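Local coordinates for protein isocitrate dehydrogenase [NAD] subunit 1, mitochondrial (Saccharomyces cerevisiae, PDB 3BLX) that catalyses, within a hetero-octamer of two subunit types, the NAD+-dependent oxidative decarboxylation of isocitrate to 2-oxoglutarate in the citric acid cycle, and binds mitochondrial mRNA leaders, at residues Q283-P288 with T325-G330; D26-E31 with D279-N284; H316-E321 with T336-E341. One frame throughout, in Å; residues are numbered along the deposited sequence.

Contact 1: Q283-P288 with T325-G330; sequences QNVANP and TTRDIG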
loop_
_atom_site.group_PDB
_atom_site.type_symbol
_atom_site.label_atom_id
_atom_site.label_comp_id
_atom_site.label_asym_id
_atom_site.label_seq_id
_atom_site.Cartn_x
_atom_site.Cartn_y
_atom_site.Cartn_z
ATOM N N GLN E 283 32.245 37.048 14.799
ATOM C CA GLN E 283 30.855 37.483 14.659
ATOM C C GLN E 283 30.635 38.305 13.376
ATOM O O GLN E 283 31.441 39.167 13.028
ATOM C CB GLN E 283 30.423 38.298 15.881
ATOM C CG GLN E 283 30.424 37.526 17.188
ATOM C CD GLN E 283 29.783 36.167 17.037
ATOM O OE1 GLN E 283 28.796 36.009 16.312
ATOM N NE2 GLN E 283 30.349 35.169 17.713
ATOM N N ASN E 284 29.543 38.019 12.675
ATOM C CA ASN E 284 29.151 38.762 11.486
ATOM C C ASN E 284 30.196 38.884 10.389
ATOM O O ASN E 284 30.307 39.940 9.774
ATOM C CB ASN E 284 28.672 40.152 11.877
ATOM C CG ASN E 284 27.684 40.721 10.883
ATOM O OD1 ASN E 284 27.718 41.914 10.553
ATOM N ND2 ASN E 284 26.786 39.862 10.394
ATOM N N VAL E 285 30.941 37.812 10.120
ATOM C CA VAL E 285 31.982 37.880 9.095
ATOM C C VAL E 285 31.789 36.902 7.934
ATOM O O VAL E 285 32.458 37.024 6.897
ATOM C CB VAL E 285 33.401 37.672 9.699
ATOM C CG1 VAL E 285 33.734 38.772 10.663
ATOM C CG2 VAL E 285 33.501 36.337 10.390
ATOM N N ALA E 286 30.893 35.929 8.125
ATOM C CA ALA E 286 30.707 34.809 7.188
ATOM C C ALA E 286 30.108 35.218 5.825
ATOM O O ALA E 286 29.325 36.148 5.755
ATOM C CB ALA E 286 29.864 33.750 7.836
ATOM N N ASN E 287 30.499 34.540 4.749
ATOM C CA ASN E 287 29.942 34.831 3.435
ATOM C C ASN E 287 28.582 34.176 3.254
ATOM O O ASN E 287 28.483 32.952 3.341
ATOM C CB ASN E 287 30.893 34.350 2.336
ATOM C CG ASN E 287 30.604 35.000 0.997
ATOM O OD1 ASN E 287 29.600 35.708 0.845
ATOM N ND2 ASN E 287 31.479 34.768 0.016
ATOM N N PRO E 288 27.520 34.981 2.999
ATOM C CA PRO E 288 26.150 34.465 2.862
ATOM C C PRO E 288 25.828 34.050 1.436
ATOM O O PRO E 288 24.742 33.546 1.219
ATOM C CB PRO E 288 25.273 35.659 3.232
ATOM C CG PRO E 288 26.189 36.830 3.310
ATOM C CD PRO E 288 27.541 36.434 2.810
ATOM N N THR E 325 32.202 43.565 -0.370
ATOM C CA THR E 325 32.506 42.148 -0.378
ATOM C C THR E 325 32.971 41.678 1.009
ATOM O O THR E 325 33.562 42.435 1.777
ATOM C CB THR E 325 33.563 41.908 -1.461
ATOM O OG1 THR E 325 32.908 41.493 -2.659
ATOM C CG2 THR E 325 34.594 40.876 -1.052
ATOM N N THR E 326 32.677 40.427 1.336
ATOM C CA THR E 326 33.004 39.860 2.642
ATOM C C THR E 326 34.494 39.428 2.717
ATOM O O THR E 326 35.183 39.361 1.695
ATOM C CB THR E 326 31.992 38.719 2.975
ATOM O OG1 THR E 326 31.941 38.487 4.386
ATOM C CG2 THR E 326 32.343 37.457 2.252
ATOM N N ARG E 327 35.013 39.147 3.909
ATOM C CA ARG E 327 36.478 38.992 4.041
ATOM C C ARG E 327 37.147 37.800 3.345
ATOM O O ARG E 327 38.348 37.831 3.078
ATOM C CB ARG E 327 36.940 39.083 5.509
ATOM C CG ARG E 327 36.897 37.788 6.275
ATOM C CD ARG E 327 37.343 38.001 7.721
ATOM N NE ARG E 327 37.224 36.782 8.527
ATOM C CZ ARG E 327 37.447 36.717 9.841
ATOM N NH1 ARG E 327 37.802 37.807 10.515
ATOM N NH2 ARG E 327 37.312 35.559 10.485
ATOM N N ASP E 328 36.379 36.765 3.035
ATOM C CA ASP E 328 36.945 35.544 2.462
ATOM C C ASP E 328 37.181 35.628 0.960
ATOM O O ASP E 328 37.916 34.805 0.402
ATOM C CB ASP E 328 36.054 34.346 2.774
ATOM C CG ASP E 328 34.567 34.689 2.697
ATOM O OD1 ASP E 328 33.937 34.358 1.656
ATOM O OD2 ASP E 328 34.039 35.288 3.679
ATOM N N ILE E 329 36.544 36.594 0.306
ATOM C CA ILE E 329 36.837 36.855 -1.105
ATOM C C ILE E 329 37.570 38.180 -1.279
ATOM O O ILE E 329 37.487 38.806 -2.328
ATOM C CB ILE E 329 35.586 36.802 -1.988
ATOM C CG1 ILE E 329 34.465 37.636 -1.374
ATOM C CG2 ILE E 329 35.130 35.375 -2.170
ATOM C CD1 ILE E 329 33.249 37.743 -2.281
ATOM N N GLY E 330 38.279 38.595 -0.233
ATOM C CA GLY E 330 39.189 39.721 -0.322
ATOM C C GLY E 330 38.649 41.079 0.098
ATOM O O GLY E 330 39.339 42.092 0.012
#

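Contact 2: D26-E31 with D279-N284; sequences DGVGKE and DIKGQN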
loop_
_atom_site.group_PDB
_atom_site.type_symbol
_atom_site.label_atom_id
_atom_site.label_comp_id
_atom_site.label_asym_id
_atom_site.label_seq_id
_atom_site.Cartn_x
_atom_site.Cartn_y
_atom_site.Cartn_z
ATOM N N ASP E 26 23.489 26.326 13.269
ATOM C CA ASP E 26 24.224 26.894 14.389
ATOM C C ASP E 26 24.300 28.418 14.274
ATOM O O ASP E 26 23.492 29.028 13.583
ATOM C CB ASP E 26 25.615 26.237 14.556
ATOM C CG ASP E 26 26.606 26.614 13.450
ATOM O OD1 ASP E 26 27.701 26.011 13.426
ATOM O OD2 ASP E 26 26.314 27.501 12.614
ATOM N N GLY E 27 25.257 29.019 14.962
ATOM C CA GLY E 27 25.422 30.458 14.956
ATOM C C GLY E 27 25.686 31.084 13.606
ATOM O O GLY E 27 25.009 32.046 13.260
ATOM N N VAL E 28 26.662 30.558 12.862
ATOM C CA VAL E 28 26.960 31.041 11.523
ATOM C C VAL E 28 25.812 30.749 10.566
ATOM O O VAL E 28 25.471 31.586 9.721
ATOM C CB VAL E 28 28.262 30.423 10.981
ATOM C CG1 VAL E 28 28.464 30.779 9.501
ATOM C CG2 VAL E 28 29.442 30.868 11.820
ATOM N N GLY E 29 25.220 29.565 10.706
ATOM C CA GLY E 29 24.059 29.200 9.917
ATOM C C GLY E 29 22.928 30.202 10.104
ATOM O O GLY E 29 22.271 30.596 9.155
ATOM N N LYS E 30 22.710 30.626 11.339
ATOM C CA LYS E 30 21.732 31.658 11.622
ATOM C C LYS E 30 22.081 33.021 11.000
ATOM O O LYS E 30 21.200 33.722 10.529
ATOM C CB LYS E 30 21.471 31.762 13.124
ATOM C CG LYS E 30 20.353 32.681 13.474
ATOM C CD LYS E 30 19.764 32.372 14.830
ATOM C CE LYS E 30 19.195 33.643 15.472
ATOM N NZ LYS E 30 18.460 34.505 14.498
ATOM N N GLU E 31 23.359 33.391 10.974
ATOM C CA GLU E 31 23.779 34.641 10.334
ATOM C C GLU E 31 23.438 34.590 8.850
ATOM O O GLU E 31 22.797 35.492 8.339
ATOM C CB GLU E 31 25.283 34.910 10.501
ATOM C CG GLU E 31 25.788 35.182 11.921
ATOM C CD GLU E 31 27.323 35.236 12.010
ATOM O OE1 GLU E 31 27.866 34.960 13.105
ATOM O OE2 GLU E 31 27.986 35.543 10.987
ATOM N N ASP E 279 35.921 28.429 7.912
ATOM C CA ASP E 279 36.310 28.792 9.266
ATOM C C ASP E 279 35.919 30.259 9.437
ATOM O O ASP E 279 34.742 30.575 9.714
ATOM C CB ASP E 279 37.828 28.637 9.488
ATOM C CG ASP E 279 38.399 27.346 8.897
ATOM O OD1 ASP E 279 37.749 26.732 8.019
ATOM O OD2 ASP E 279 39.518 26.950 9.309
ATOM N N ILE E 280 36.896 31.150 9.214
ATOM C CA ILE E 280 36.719 32.583 9.460
ATOM C C ILE E 280 35.824 32.741 10.698
ATOM O O ILE E 280 34.659 33.168 10.602
ATOM C CB ILE E 280 36.122 33.363 8.215
ATOM C CG1 ILE E 280 35.442 32.417 7.202
ATOM C CG2 ILE E 280 37.191 34.220 7.517
ATOM C CD1 ILE E 280 36.388 31.788 6.146
ATOM N N LYS E 281 36.342 32.337 11.856
ATOM C CA LYS E 281 35.498 32.381 13.037
ATOM C C LYS E 281 35.550 33.767 13.657
ATOM O O LYS E 281 36.613 34.293 13.984
ATOM C CB LYS E 281 35.794 31.260 14.050
ATOM C CG LYS E 281 34.500 30.581 14.580
ATOM C CD LYS E 281 33.421 31.621 15.032
ATOM C CE LYS E 281 32.071 31.002 15.494
ATOM N NZ LYS E 281 31.026 32.054 15.806
ATOM N N GLY E 282 34.369 34.356 13.751
ATOM C CA GLY E 282 34.176 35.647 14.363
ATOM C C GLY E 282 32.703 35.963 14.192
ATOM O O GLY E 282 31.982 35.235 13.512
ATOM N N GLN E 283 32.245 37.048 14.799
ATOM C CA GLN E 283 30.855 37.483 14.659
ATOM C C GLN E 283 30.635 38.305 13.376
ATOM O O GLN E 283 31.441 39.167 13.028
ATOM C CB GLN E 283 30.423 38.298 15.881
ATOM C CG GLN E 283 30.424 37.526 17.188
ATOM C CD GLN E 283 29.783 36.167 17.037
ATOM O OE1 GLN E 283 28.796 36.009 16.312
ATOM N NE2 GLN E 283 30.349 35.169 17.713
ATOM N N ASN E 284 29.543 38.019 12.675
ATOM C CA ASN E 284 29.151 38.762 11.486
ATOM C C ASN E 284 30.196 38.884 10.389
ATOM O O ASN E 284 30.307 39.940 9.774
ATOM C CB ASN E 284 28.672 40.152 11.877
ATOM C CG ASN E 284 27.684 40.721 10.883
ATOM O OD1 ASN E 284 27.718 41.914 10.553
ATOM N ND2 ASN E 284 26.786 39.862 10.394
#

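Contact 3: H316-E321 with T336-E341; sequences HETIAE and TDFTNE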
loop_
_atom_site.group_PDB
_atom_site.type_symbol
_atom_site.label_atom_id
_atom_site.label_comp_id
_atom_site.label_asym_id
_atom_site.label_seq_id
_atom_site.Cartn_x
_atom_site.Cartn_y
_atom_site.Cartn_z
ATOM N N HIS E 316 25.606 38.899 -7.834
ATOM C CA HIS E 316 26.706 38.820 -8.785
ATOM C C HIS E 316 27.329 40.193 -9.024
ATOM O O HIS E 316 28.547 40.322 -9.158
ATOM C CB HIS E 316 26.235 38.226 -10.104
ATOM C CG HIS E 316 25.931 36.766 -10.026
ATOM N ND1 HIS E 316 26.824 35.848 -9.519
ATOM C CD2 HIS E 316 24.833 36.061 -10.387
ATOM C CE1 HIS E 316 26.293 34.643 -9.572
ATOM N NE2 HIS E 316 25.083 34.743 -10.093
ATOM N N GLU E 317 26.469 41.207 -9.068
ATOM C CA GLU E 317 26.867 42.589 -9.281
ATOM C C GLU E 317 27.613 43.085 -8.058
ATOM O O GLU E 317 28.693 43.666 -8.175
ATOM C CB GLU E 317 25.625 43.450 -9.515
ATOM C CG GLU E 317 25.855 44.779 -10.220
ATOM C CD GLU E 317 24.545 45.440 -10.634
ATOM O OE1 GLU E 317 23.775 44.816 -11.406
ATOM O OE2 GLU E 317 24.285 46.579 -10.187
ATOM N N THR E 318 27.044 42.845 -6.880
ATOM C CA THR E 318 27.695 43.253 -5.645
ATOM C C THR E 318 29.101 42.659 -5.473
ATOM O O THR E 318 30.013 43.346 -5.027
ATOM C CB THR E 318 26.860 42.913 -4.427
ATOM O OG1 THR E 318 25.618 43.620 -4.490
ATOM C CG2 THR E 318 27.600 43.290 -3.146
ATOM N N ILE E 319 29.289 41.392 -5.820
ATOM C CA ILE E 319 30.604 40.793 -5.634
ATOM C C ILE E 319 31.553 41.169 -6.791
ATOM O O ILE E 319 32.780 41.184 -6.626
ATOM C CB ILE E 319 30.594 39.219 -5.322
ATOM C CG1 ILE E 319 30.896 38.395 -6.560
ATOM C CG2 ILE E 319 29.337 38.737 -4.611
ATOM C CD1 ILE E 319 32.365 38.067 -6.669
ATOM N N ALA E 320 30.993 41.499 -7.952
ATOM C CA ALA E 320 31.811 41.954 -9.084
ATOM C C ALA E 320 32.574 43.266 -8.805
ATOM O O ALA E 320 33.739 43.411 -9.185
ATOM C CB ALA E 320 30.968 42.089 -10.323
ATOM N N GLU E 321 31.909 44.217 -8.154
ATOM C CA GLU E 321 32.558 45.427 -7.659
ATOM C C GLU E 321 33.114 45.168 -6.268
ATOM O O GLU E 321 32.353 45.010 -5.311
ATOM C CB GLU E 321 31.535 46.561 -7.570
ATOM C CG GLU E 321 30.586 46.639 -8.755
ATOM C CD GLU E 321 29.271 47.319 -8.410
ATOM O OE1 GLU E 321 29.049 47.635 -7.205
ATOM O OE2 GLU E 321 28.467 47.527 -9.355
ATOM N N THR E 336 26.384 41.488 7.264
ATOM C CA THR E 336 25.351 42.518 7.264
ATOM C C THR E 336 25.572 43.621 6.216
ATOM O O THR E 336 24.638 44.018 5.516
ATOM C CB THR E 336 25.239 43.151 8.657
ATOM O OG1 THR E 336 24.282 42.417 9.416
ATOM C CG2 THR E 336 24.787 44.601 8.587
ATOM N N ASP E 337 26.806 44.111 6.103
ATOM C CA ASP E 337 27.126 45.123 5.105
ATOM C C ASP E 337 26.830 44.577 3.718
ATOM O O ASP E 337 26.229 45.244 2.878
ATOM C CB ASP E 337 28.602 45.546 5.189
ATOM C CG ASP E 337 28.931 46.317 6.474
ATOM O OD1 ASP E 337 27.997 46.900 7.094
ATOM O OD2 ASP E 337 30.130 46.336 6.864
ATOM N N PHE E 338 27.265 43.352 3.488
ATOM C CA PHE E 338 27.125 42.704 2.199
ATOM C C PHE E 338 25.650 42.543 1.858
ATOM O O PHE E 338 25.229 42.819 0.739
ATOM C CB PHE E 338 27.850 41.353 2.237
ATOM C CG PHE E 338 27.844 40.618 0.945
ATOM C CD1 PHE E 338 28.428 41.164 -0.174
ATOM C CD2 PHE E 338 27.268 39.364 0.853
ATOM C CE1 PHE E 338 28.433 40.480 -1.374
ATOM C CE2 PHE E 338 27.266 38.676 -0.346
ATOM C CZ PHE E 338 27.849 39.234 -1.460
ATOM N N THR E 339 24.867 42.103 2.835
ATOM C CA THR E 339 23.436 41.930 2.657
ATOM C C THR E 339 22.776 43.249 2.286
ATOM O O THR E 339 22.018 43.316 1.304
ATOM C CB THR E 339 22.754 41.390 3.927
ATOM O OG1 THR E 339 23.330 40.130 4.287
ATOM C CG2 THR E 339 21.269 41.208 3.691
ATOM N N ASN E 340 23.074 44.295 3.065
ATOM C CA ASN E 340 22.501 45.618 2.828
ATOM C C ASN E 340 22.842 46.212 1.448
ATOM O O ASN E 340 21.991 46.855 0.828
ATOM C CB ASN E 340 22.864 46.566 3.958
ATOM C CG ASN E 340 22.179 46.194 5.261
ATOM O OD1 ASN E 340 21.101 45.584 5.259
ATOM N ND2 ASN E 340 22.803 46.554 6.387
ATOM N N GLU E 341 24.068 45.975 0.968
ATOM C CA GLU E 341 24.470 46.379 -0.365
ATOM C C GLU E 341 23.629 45.679 -1.429
ATOM O O GLU E 341 23.250 46.282 -2.432
ATOM C CB GLU E 341 25.955 46.067 -0.611
ATOM C CG GLU E 341 26.809 47.234 -1.180
ATOM C CD GLU E 341 26.279 47.880 -2.476
ATOM O OE1 GLU E 341 26.753 47.497 -3.569
ATOM O OE2 GLU E 341 25.423 48.795 -2.400
#

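Contact 1: Q283-P288 with T325-G330
N287 makes the one clear hydrogen bond where the loop 283-288 passes the turn 325-330, while V285 has an equal share of the buried surface; N287 is worth tracing outward. Its CB sits beside the carboxylate of D328, 3.1 Å from D328 OD1, and T326 CG2 lies near it from another side. With CG anti to the backbone N (chi1 -162°), the amide is carried across the threonine methyl: N287 CG is 3.3 Å from T326 CG2, and the methyl also lies close to both ends of the amide. At the tip the two polar atoms part company. N287 OD1 turns along its own segment and is hydrogen-bonded to T289 OG1 just beyond it, at the start of helix 289-302. N287 ND2 reaches the other way and donates to D328 OD1 at 3.0 Å. That bond is bent, with an N-H...O angle of 131°, and the oxygen, met on its syn lone pair, stands 28° out of the amide plane. I329 CD1 lies 4.2 Å from N287 ND2, at the edge of van der Waals range.

The second meeting is looser and nearer the surface. R327 runs extended from CG to NE and brings its guanidinium over V285, whose CG2 lies against one face, 3.8 Å from the plane and displaced toward the rim. The two side chains cross obliquely, and nothing but van der Waals contact joins them. I280, from the loop that carries V285, touches R327 as well.

Chemically, then, a buried amide is committed at both ends, its oxygen to a helix start and its nitrogen to a carboxylate. Because the two ends have different partners, this should fix the flip of the amide.

Contact 2: D26-E31 with D279-N284
E31, just past the first turn of helix 27-42, meets the loop 279-284, and the close part of the contact is all at its carboxylate. The chain runs extended beyond CG, so the head group arrives end-on at the backbone of N284: E31 OE2 lies 3.4 Å from N284 N and 3.5 Å from N284 CA. N284 CB points away from helix 27-42; the side chain makes a weak hydrogen bond to S334 OG and touches T335 and T336 of helix 335-347.

Toward solvent the fit slackens. E31 OE1 and Q283 OE1 are 3.5 Å apart, but both are acceptors and do not bond; the carboxylate and amide planes are turned 65° apart. K281 reaches across, yet K281 NZ stops 5.1 Å from E31 OE1, where it may favour the charged form of E31. The same amine comes only within 4.5 Å of V28 CG2.

The helix itself starts cleanly. D26 is its N-cap, with G29 N donating almost straight (176°) to D26 OD2 at 3.0 Å. The sequence DGVGKE fits the glycine-rich turn familiar in this dehydrogenase family, here leading from strand 17-25 into the helix of a beta-alpha-beta unit completed by parallel strand 47-51.

Contact 3: H316-E321 with T336-E341
The phenyl ring of F338 is the one flat group that matters here, and helix 306-320 meets it with two methyls. I319 CG2 approaches the edge, close to the ring plane, 3.5 Å from F338 CZ. T318 CG2 comes in obliquely, 3.4 Å from F338 CE1. F338 starts with CG anti to its backbone N (chi1 -177°), which swings the ring out from helix 335-347 toward its neighbour; I319 then lies alongside it, pointing the same way, while T318 crosses it at a slant.

In T318, CG2 is anti to the backbone N and faces the other helix, grazing E341 CB at 4.1 Å. Its hydroxyl is spent on its own helix, bonded to A314 O. So the buried part of the interface is apolar, although one of the two methyls comes from a threonine.

At the margin E321 and E341 bring like charges together, with E321 OE1 4.3 Å from E341 OE1. K345 forms a salt bridge with E321 through OE2 and probably eases that repulsion.

The two short helical segments cross at 123°, with axes 10.3 Å apart. Beyond the ring, I319 also touches V116 in a loop, and on the far side of helix 335-347 T339 packs on helix 27-42, placing that helix between 306-320 and 27-42.

Contacts 1 and 2 share Q283 and N284, and contact 1 lies midway in this cluster, with its centre about 10 Å from that of each of the others; the centres of contacts 2 and 3 are about 18 Å apart. A286 CB meets V28 CG1 at 3.7 Å, tying contact 1 to contact 2, and P288 CD meets F338 CD2 at 3.5 Å, tying it to contact 3. The shared N284 also reaches contact 3, with N284 OD1 3.4 Å from T336 CB. All three lie away from the inferred substrate and catalytic residues R98, R129 and K183, though loop 279-288 probably corresponds to the loop that lines the dinucleotide site in related enzymes.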